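Local coordinates for carboxylesterase (Uncultured bacterium, PDB 5GMX), which hydrolyses carboxylic esters as a family VIII carboxylesterase of beta-lactamase fold and also has hydrolytic activity toward oxyimino cephalosporins, at residues F339-A351 and Y361-R375. Sequence-based numbering, arbitrary orientation.
With PMS (phenylmethanesulfonic acid), chain C.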
# COMPACT_ATOMS: atom_id res chain seq x y z
N PHE A 339 -11.43 3.98 -2.93
CA PHE A 339 -10.05 4.41 -2.63
C PHE A 339 -9.17 3.20 -2.37
O PHE A 339 -9.64 2.17 -1.90
CB PHE A 339 -10.02 5.35 -1.42
CG PHE A 339 -10.50 4.71 -0.15
CD1 PHE A 339 -11.85 4.69 0.17
CD2 PHE A 339 -9.60 4.12 0.73
CE1 PHE A 339 -12.29 4.09 1.34
CE2 PHE A 339 -10.03 3.52 1.90
CZ PHE A 339 -11.39 3.51 2.21
N GLY A 340 -7.88 3.33 -2.65
CA GLY A 340 -6.97 2.25 -2.38
C GLY A 340 -5.56 2.60 -2.78
O GLY A 340 -5.19 3.76 -2.79
N HIS A 341 -4.77 1.58 -3.06
CA HIS A 341 -3.43 1.79 -3.57
C HIS A 341 -2.96 0.58 -4.35
O HIS A 341 -3.31 -0.56 -4.03
CB HIS A 341 -2.44 2.11 -2.44
CG HIS A 341 -1.48 3.20 -2.79
ND1 HIS A 341 -0.46 3.03 -3.70
CD2 HIS A 341 -1.39 4.48 -2.36
CE1 HIS A 341 0.22 4.16 -3.82
NE2 HIS A 341 -0.33 5.06 -3.01
N SER A 342 -2.18 0.84 -5.39
CA SER A 342 -1.66 -0.21 -6.24
C SER A 342 -0.15 -0.28 -6.12
O SER A 342 0.49 0.66 -5.63
CB SER A 342 -2.07 0.04 -7.69
OG SER A 342 -3.47 0.22 -7.78
N GLY A 343 0.42 -1.37 -6.59
CA GLY A 343 1.85 -1.55 -6.51
C GLY A 343 2.47 -1.88 -7.85
O GLY A 343 1.83 -2.44 -8.74
N TRP A 344 3.74 -1.52 -7.98
CA TRP A 344 4.52 -1.84 -9.16
C TRP A 344 4.44 -3.32 -9.49
O TRP A 344 4.73 -4.17 -8.64
CB TRP A 344 5.97 -1.42 -8.93
CG TRP A 344 6.86 -1.52 -10.10
CD1 TRP A 344 6.52 -1.39 -11.41
CD2 TRP A 344 8.27 -1.78 -10.06
NE1 TRP A 344 7.63 -1.57 -12.20
CE2 TRP A 344 8.72 -1.80 -11.40
CE3 TRP A 344 9.19 -2.00 -9.03
CZ2 TRP A 344 10.05 -2.03 -11.73
CZ3 TRP A 344 10.51 -2.23 -9.36
CH2 TRP A 344 10.93 -2.24 -10.70
N GLY A 345 4.01 -3.65 -10.71
CA GLY A 345 3.96 -5.03 -11.14
C GLY A 345 2.56 -5.60 -11.26
O GLY A 345 2.33 -6.49 -12.06
N GLY A 346 1.63 -5.09 -10.46
CA GLY A 346 0.23 -5.46 -10.57
C GLY A 346 -0.56 -5.66 -9.29
O GLY A 346 -1.80 -5.71 -9.35
N SER A 347 0.09 -5.75 -8.14
CA SER A 347 -0.67 -5.93 -6.90
C SER A 347 -1.51 -4.69 -6.61
O SER A 347 -1.18 -3.60 -7.07
CB SER A 347 0.23 -6.25 -5.71
OG SER A 347 1.00 -5.13 -5.33
N PHE A 348 -2.60 -4.86 -5.86
CA PHE A 348 -3.39 -3.70 -5.46
C PHE A 348 -4.36 -4.07 -4.36
O PHE A 348 -4.62 -5.25 -4.10
CB PHE A 348 -4.16 -3.10 -6.64
CG PHE A 348 -5.24 -3.99 -7.16
CD1 PHE A 348 -4.97 -4.96 -8.09
CD2 PHE A 348 -6.55 -3.86 -6.68
CE1 PHE A 348 -5.97 -5.79 -8.55
CE2 PHE A 348 -7.55 -4.70 -7.15
CZ PHE A 348 -7.26 -5.66 -8.09
N GLY A 349 -4.92 -3.04 -3.74
CA GLY A 349 -6.02 -3.24 -2.83
C GLY A 349 -6.91 -2.02 -2.88
O GLY A 349 -6.40 -0.91 -3.11
N PHE A 350 -8.21 -2.21 -2.71
CA PHE A 350 -9.09 -1.04 -2.57
C PHE A 350 -10.38 -1.32 -1.81
O PHE A 350 -10.79 -2.47 -1.60
CB PHE A 350 -9.42 -0.43 -3.95
CG PHE A 350 -10.36 -1.25 -4.78
CD1 PHE A 350 -11.73 -1.05 -4.68
CD2 PHE A 350 -9.88 -2.22 -5.64
CE1 PHE A 350 -12.62 -1.81 -5.44
CE2 PHE A 350 -10.75 -3.00 -6.40
CZ PHE A 350 -12.12 -2.79 -6.30
N ALA A 351 -11.00 -0.23 -1.38
CA ALA A 351 -12.25 -0.25 -0.64
C ALA A 351 -13.32 0.59 -1.35
O ALA A 351 -13.04 1.66 -1.89
CB ALA A 351 -12.03 0.26 0.77
N TYR A 361 -5.24 -8.13 -4.08
CA TYR A 361 -4.63 -8.98 -5.09
C TYR A 361 -3.11 -8.85 -5.09
O TYR A 361 -2.56 -7.73 -5.13
CB TYR A 361 -5.23 -8.66 -6.46
CG TYR A 361 -4.57 -9.34 -7.64
CD1 TYR A 361 -4.47 -10.73 -7.71
CD2 TYR A 361 -4.09 -8.60 -8.70
CE1 TYR A 361 -3.86 -11.35 -8.80
CE2 TYR A 361 -3.51 -9.20 -9.80
CZ TYR A 361 -3.37 -10.57 -9.83
OH TYR A 361 -2.77 -11.13 -10.93
N ALA A 362 -2.43 -10.00 -4.98
CA ALA A 362 -0.96 -9.99 -4.91
C ALA A 362 -0.38 -11.19 -5.66
O ALA A 362 -0.84 -12.31 -5.50
CB ALA A 362 -0.49 -9.99 -3.46
N MSE A 363 0.65 -10.95 -6.46
CA MSE A 363 1.19 -11.98 -7.35
C MSE A 363 2.69 -11.80 -7.54
O MSE A 363 3.23 -10.74 -7.22
CB MSE A 363 0.47 -11.94 -8.69
CG MSE A 363 0.98 -10.87 -9.66
SE MSE A 363 0.91 -8.99 -9.05
CE MSE A 363 -0.84 -8.99 -8.31
N ASN A 364 3.37 -12.82 -8.06
CA ASN A 364 4.82 -12.74 -8.18
C ASN A 364 5.33 -12.48 -9.61
O ASN A 364 6.52 -12.23 -9.80
CB ASN A 364 5.46 -14.02 -7.62
CG ASN A 364 5.10 -15.27 -8.39
OD1 ASN A 364 4.15 -15.29 -9.18
ND2 ASN A 364 5.84 -16.35 -8.14
N GLN A 365 4.45 -12.54 -10.60
CA GLN A 365 4.83 -12.18 -11.97
C GLN A 365 4.46 -10.73 -12.29
O GLN A 365 3.29 -10.40 -12.46
CB GLN A 365 4.19 -13.10 -13.00
CG GLN A 365 4.50 -12.70 -14.45
CD GLN A 365 5.99 -12.69 -14.75
OE1 GLN A 365 6.63 -13.74 -14.75
NE2 GLN A 365 6.55 -11.51 -14.99
N MSE A 366 5.46 -9.88 -12.38
CA MSE A 366 5.23 -8.46 -12.61
C MSE A 366 4.89 -8.17 -14.07
O MSE A 366 5.32 -8.87 -14.97
CB MSE A 366 6.46 -7.65 -12.20
CG MSE A 366 6.82 -7.77 -10.74
SE MSE A 366 8.42 -6.73 -10.38
CE MSE A 366 7.72 -4.94 -10.64
N ASP A 367 4.09 -7.12 -14.27
CA ASP A 367 3.80 -6.60 -15.60
C ASP A 367 4.15 -5.12 -15.59
O ASP A 367 4.30 -4.53 -14.53
CB ASP A 367 2.33 -6.83 -15.98
CG ASP A 367 2.09 -6.71 -17.47
OD1 ASP A 367 2.88 -6.02 -18.16
OD2 ASP A 367 1.11 -7.32 -17.97
N THR A 368 4.27 -4.51 -16.77
CA THR A 368 4.72 -3.12 -16.88
C THR A 368 3.61 -2.11 -16.58
O THR A 368 2.94 -1.63 -17.50
CB THR A 368 5.29 -2.83 -18.27
OG1 THR A 368 4.34 -3.21 -19.27
CG2 THR A 368 6.58 -3.61 -18.47
N ASN A 369 3.46 -1.78 -15.30
CA ASN A 369 2.45 -0.84 -14.81
C ASN A 369 2.61 -0.62 -13.30
O ASN A 369 3.16 -1.48 -12.60
CB ASN A 369 1.03 -1.32 -15.12
CG ASN A 369 0.69 -2.65 -14.45
OD1 ASN A 369 0.29 -2.68 -13.29
ND2 ASN A 369 0.84 -3.75 -15.19
N ILE A 370 2.15 0.52 -12.81
CA ILE A 370 2.15 0.78 -11.37
C ILE A 370 0.71 0.91 -10.85
O ILE A 370 0.49 1.05 -9.64
CB ILE A 370 2.97 2.04 -11.02
CG1 ILE A 370 2.41 3.28 -11.71
CG2 ILE A 370 4.43 1.84 -11.39
CD1 ILE A 370 2.80 4.59 -11.04
N PHE A 371 -0.24 0.88 -11.77
CA PHE A 371 -1.66 0.69 -11.46
C PHE A 371 -2.45 0.31 -12.72
O PHE A 371 -2.03 0.64 -13.84
CB PHE A 371 -2.26 1.95 -10.79
CG PHE A 371 -2.03 3.23 -11.56
CD1 PHE A 371 -2.82 3.55 -12.65
CD2 PHE A 371 -1.04 4.12 -11.17
CE1 PHE A 371 -2.62 4.73 -13.36
CE2 PHE A 371 -0.83 5.30 -11.87
CZ PHE A 371 -1.62 5.61 -12.96
N GLY A 372 -3.56 -0.39 -12.54
CA GLY A 372 -4.46 -0.73 -13.64
C GLY A 372 -4.08 -1.91 -14.51
O GLY A 372 -4.32 -1.90 -15.71
N ASP A 373 -3.49 -2.94 -13.91
CA ASP A 373 -3.19 -4.20 -14.61
C ASP A 373 -4.46 -4.90 -15.12
O ASP A 373 -5.46 -4.94 -14.39
CB ASP A 373 -2.41 -5.14 -13.68
CG ASP A 373 -1.77 -6.32 -14.42
OD1 ASP A 373 -2.51 -7.19 -14.92
OD2 ASP A 373 -0.53 -6.38 -14.48
N PRO A 374 -4.43 -5.44 -16.35
CA PRO A 374 -5.51 -6.22 -16.99
C PRO A 374 -6.08 -7.34 -16.12
O PRO A 374 -7.30 -7.55 -16.09
CB PRO A 374 -4.83 -6.81 -18.23
CG PRO A 374 -3.77 -5.84 -18.56
CD PRO A 374 -3.30 -5.23 -17.28
N ARG A 375 -5.20 -8.07 -15.43
CA ARG A 375 -5.61 -9.12 -14.50
C ARG A 375 -6.58 -8.56 -13.46
O ARG A 375 -7.65 -9.14 -13.16
CB ARG A 375 -4.39 -9.73 -13.83
CG ARG A 375 -3.43 -10.39 -14.82
CD ARG A 375 -2.12 -10.81 -14.17
NE ARG A 375 -1.23 -9.68 -13.94
CZ ARG A 375 -0.00 -9.79 -13.43
NH1 ARG A 375 0.47 -10.99 -13.09
NH2 ARG A 375 0.75 -8.71 -13.25
C PMS C . 7.07 1.72 -5.38
S PMS C . 5.38 1.55 -5.93
C1 PMS C . 8.02 2.03 -6.52
C2 PMS C . 8.66 1.00 -7.19
C3 PMS C . 9.54 1.28 -8.24
C4 PMS C . 9.77 2.60 -8.61
C5 PMS C . 9.12 3.63 -7.94
C6 PMS C . 8.25 3.34 -6.90
O2S PMS C . 5.03 2.39 -7.13
O1S PMS C . 5.12 0.16 -6.46
O HOH W 1 -4.33 -1.01 -9.96
O HOH W 2 -0.47 -2.10 -10.30
O HOH W 3 -3.11 -3.08 -10.70
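Phe-348 and Tyr-361 form an antiparallel hydrogen-bonded pair where strand 348-352 meets strand 357-363, and beyond it the loop 364-373 wraps round the type II turn Gly-343 to Gly-346 in this serine beta-lactamase-type fold. The turn is gripped through Gly-345: its N-H points almost straight at Asn-369 O (3.0 Å, 179° at the hydrogen), while its carbonyl accepts Asp-367 N on an in-plane lone pair (2.9 Å). At the pocket, the Trp-344 indole is met on both faces. The methyl CE of Met-366 (selenomethionine, like Met-363), brought round by a bend at chi3 (68°), sits over one face, 3.4 Å from the centroid of the five-membered ring in a CH-pi contact; its selenium SE lies farther off above the six-membered ring. On the opposite face phenylmethanesulfonic acid brings only the C2-C3 edge of its phenyl ring, C3 lying over the rim near CE3; its sulfonate O1S accepts Trp-344 N (2.7 Å). Tyr-70 meets the indole edge-to-face. Through Met-366, loop 364-373 backs the Trp-344 wall of the ligand site.

Deeper in, the rings of Phe-348 and Tyr-361 cross at 62°, CE1 of the former 3.4 Å from CD2 of the latter. Met-363, folded back at chi2 and chi3, lays CE against the Tyr-361 ring and the backbone of Gly-346 and Ser-347. Ser-347 OG turns to Thr-72, just after Ser-71 of the pocket. Three waters bridge the segments, one donating to both Gly-343 O and Asn-369 OD1.

The wrapping loop is braced by Arg-375, which also pairs with Glu-31. NH1 and NH2 converge on Gln-365 O, whereas NE and NH2 take the two oxygens of the helix N-cap Asp-373. Asp-373 OD2 is held from opposite faces of its carboxylate, by Arg-375 NH2 (2.9 Å) and by Asn-369 ND2.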